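Local coordinates for ABC transporter, solute-binding protein (Staphylococcus aureus, PDB 6LKK) that binds glucose 6-phosphate between its two lobes as a solute-binding-type sensor and takes part in two-component signal transduction, at residues Tyr141-Ala146 with Ala184-Glu189. Residues are numbered along the deposited sequence; the frame is centred on the assembly and turned at random.
Sequences YQHMRA and AGLSYE. With G6P (6-O-phosphono-alpha-D-glucopyranose), chain B.
H143 and L186 face each other where segment 141-146 of helix 138-151 lies against strand 184-188, their CA atoms 7.1 Å apart. The axes of these short segments approach to 9.1 Å at 110°, so the helix runs across the strand and touches it through few residues. Histidine suits the crossing because its imidazole offers an N-H at the edge and a flat face. With CG beside the backbone N and anti to the carbonyl carbon (chi1 -86°), the ring reaches the strand, and NE2 donates an almost straight hydrogen bond (2.8 Å, 168°) to a lone pair of S187 O, which lies close to the ring plane. Branched, apolar L186 covers one ring face, its CB 3.5 Å from the centroid in a CH-pi contact. ND1 is hydrogen-bonded to Y117 OH, so bonds from both nitrogens fix the rotation of this buried imidazole. The unbranched chain of M144, bent at chi2 and chi3, brings CE to 3.9 Å from L186 CD1, apolar against apolar. Y188, at the N-cap position of helix 189-197, lays a ring face against O5 of glucose 6-phosphate. In this periplasmic-binding-protein fold, strand 184-188 runs between parallel strand 129-132 and antiparallel strand 92-105, while F160 of helix 154-161 touches both M144 and L186.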
# COMPACT_ATOMS: atom_id res chain seq x y z
N TYR A 141 9.47 -1.20 1.42
CA TYR A 141 9.87 -0.35 2.54
C TYR A 141 9.13 -0.73 3.81
O TYR A 141 9.73 -0.90 4.87
CB TYR A 141 9.63 1.12 2.18
CG TYR A 141 9.94 2.08 3.30
CD1 TYR A 141 11.24 2.52 3.52
CD2 TYR A 141 8.94 2.55 4.13
CE1 TYR A 141 11.52 3.40 4.55
CE2 TYR A 141 9.21 3.44 5.16
CZ TYR A 141 10.51 3.86 5.36
OH TYR A 141 10.78 4.74 6.38
N GLN A 142 7.80 -0.87 3.72
CA GLN A 142 7.01 -1.15 4.92
C GLN A 142 7.36 -2.51 5.51
O GLN A 142 7.41 -2.67 6.73
CB GLN A 142 5.52 -1.08 4.58
CG GLN A 142 5.02 0.34 4.32
CD GLN A 142 5.05 1.22 5.56
OE1 GLN A 142 6.05 1.87 5.84
NE2 GLN A 142 3.95 1.23 6.30
N HIS A 143 7.63 -3.51 4.65
CA HIS A 143 8.04 -4.81 5.15
C HIS A 143 9.39 -4.74 5.86
O HIS A 143 9.59 -5.38 6.90
CB HIS A 143 8.11 -5.82 4.01
CG HIS A 143 6.80 -6.47 3.71
ND1 HIS A 143 6.26 -7.46 4.50
CD2 HIS A 143 5.92 -6.29 2.69
CE1 HIS A 143 5.11 -7.86 3.99
NE2 HIS A 143 4.88 -7.16 2.89
N MET A 144 10.34 -3.97 5.31
CA MET A 144 11.63 -3.84 5.97
C MET A 144 11.48 -3.16 7.33
O MET A 144 12.16 -3.53 8.29
CB MET A 144 12.61 -3.07 5.09
CG MET A 144 13.05 -3.79 3.80
SD MET A 144 13.53 -5.52 3.99
CE MET A 144 11.99 -6.35 3.63
N ARG A 145 10.60 -2.17 7.42
CA ARG A 145 10.29 -1.57 8.72
C ARG A 145 9.67 -2.60 9.66
O ARG A 145 9.98 -2.63 10.86
CB ARG A 145 9.35 -0.38 8.55
CG ARG A 145 10.00 0.85 7.94
CD ARG A 145 9.51 2.13 8.60
NE ARG A 145 10.03 2.27 9.96
CZ ARG A 145 9.77 3.30 10.76
NH1 ARG A 145 8.99 4.29 10.35
NH2 ARG A 145 10.28 3.33 11.98
N ALA A 146 8.79 -3.46 9.14
CA ALA A 146 8.18 -4.49 9.98
C ALA A 146 9.23 -5.44 10.54
O ALA A 146 9.18 -5.80 11.72
CB ALA A 146 7.13 -5.26 9.19
N ALA A 184 7.16 -18.11 -1.56
CA ALA A 184 6.48 -17.09 -0.78
C ALA A 184 7.06 -15.73 -1.12
O ALA A 184 8.12 -15.62 -1.73
CB ALA A 184 6.58 -17.37 0.73
N GLY A 185 6.34 -14.68 -0.72
CA GLY A 185 6.78 -13.33 -1.00
C GLY A 185 6.14 -12.33 -0.06
O GLY A 185 5.19 -12.64 0.66
N LEU A 186 6.68 -11.11 -0.09
CA LEU A 186 6.19 -10.01 0.73
C LEU A 186 5.33 -9.10 -0.13
O LEU A 186 5.83 -8.48 -1.08
CB LEU A 186 7.36 -9.25 1.35
CG LEU A 186 8.32 -10.06 2.22
CD1 LEU A 186 9.26 -9.12 2.95
CD2 LEU A 186 7.59 -10.96 3.20
N SER A 187 4.05 -9.00 0.21
CA SER A 187 3.07 -8.34 -0.64
C SER A 187 2.16 -7.49 0.25
O SER A 187 2.52 -7.10 1.36
CB SER A 187 2.29 -9.40 -1.45
OG SER A 187 1.32 -8.80 -2.29
N TYR A 188 0.97 -7.17 -0.26
CA TYR A 188 -0.02 -6.45 0.52
C TYR A 188 -1.40 -7.04 0.23
O TYR A 188 -1.60 -7.75 -0.77
CB TYR A 188 0.00 -4.94 0.25
CG TYR A 188 -0.30 -4.52 -1.17
CD1 TYR A 188 0.69 -4.50 -2.14
CD2 TYR A 188 -1.58 -4.10 -1.53
CE1 TYR A 188 0.42 -4.10 -3.43
CE2 TYR A 188 -1.86 -3.70 -2.82
CZ TYR A 188 -0.86 -3.70 -3.77
OH TYR A 188 -1.13 -3.30 -5.06
N GLU A 189 -2.34 -6.73 1.11
CA GLU A 189 -3.58 -7.50 1.20
C GLU A 189 -4.35 -7.51 -0.12
O GLU A 189 -4.81 -8.56 -0.58
CB GLU A 189 -4.44 -6.94 2.32
CG GLU A 189 -5.63 -7.80 2.68
CD GLU A 189 -6.32 -7.31 3.93
OE1 GLU A 189 -6.92 -6.21 3.89
OE2 GLU A 189 -6.24 -8.00 4.97
C1 G6P B . 1.48 -0.42 -0.66
C2 G6P B . 0.27 0.50 -0.39
C3 G6P B . -0.65 0.68 -1.55
C4 G6P B . 0.10 0.72 -2.81
C5 G6P B . 0.72 -0.65 -3.07
C6 G6P B . 1.61 -0.60 -4.27
O1 G6P B . 1.57 -1.40 0.33
O2 G6P B . -0.50 -0.01 0.71
O3 G6P B . -1.39 1.96 -1.38
O4 G6P B . -0.79 1.04 -3.91
O5 G6P B . 1.54 -1.13 -1.94
O6 G6P B . 2.61 0.37 -4.05
P G6P B . 4.24 -0.02 -4.31
O1P G6P B . 5.06 1.24 -4.12
O2P G6P B . 4.43 -0.57 -5.74
O3P G6P B . 4.65 -1.05 -3.31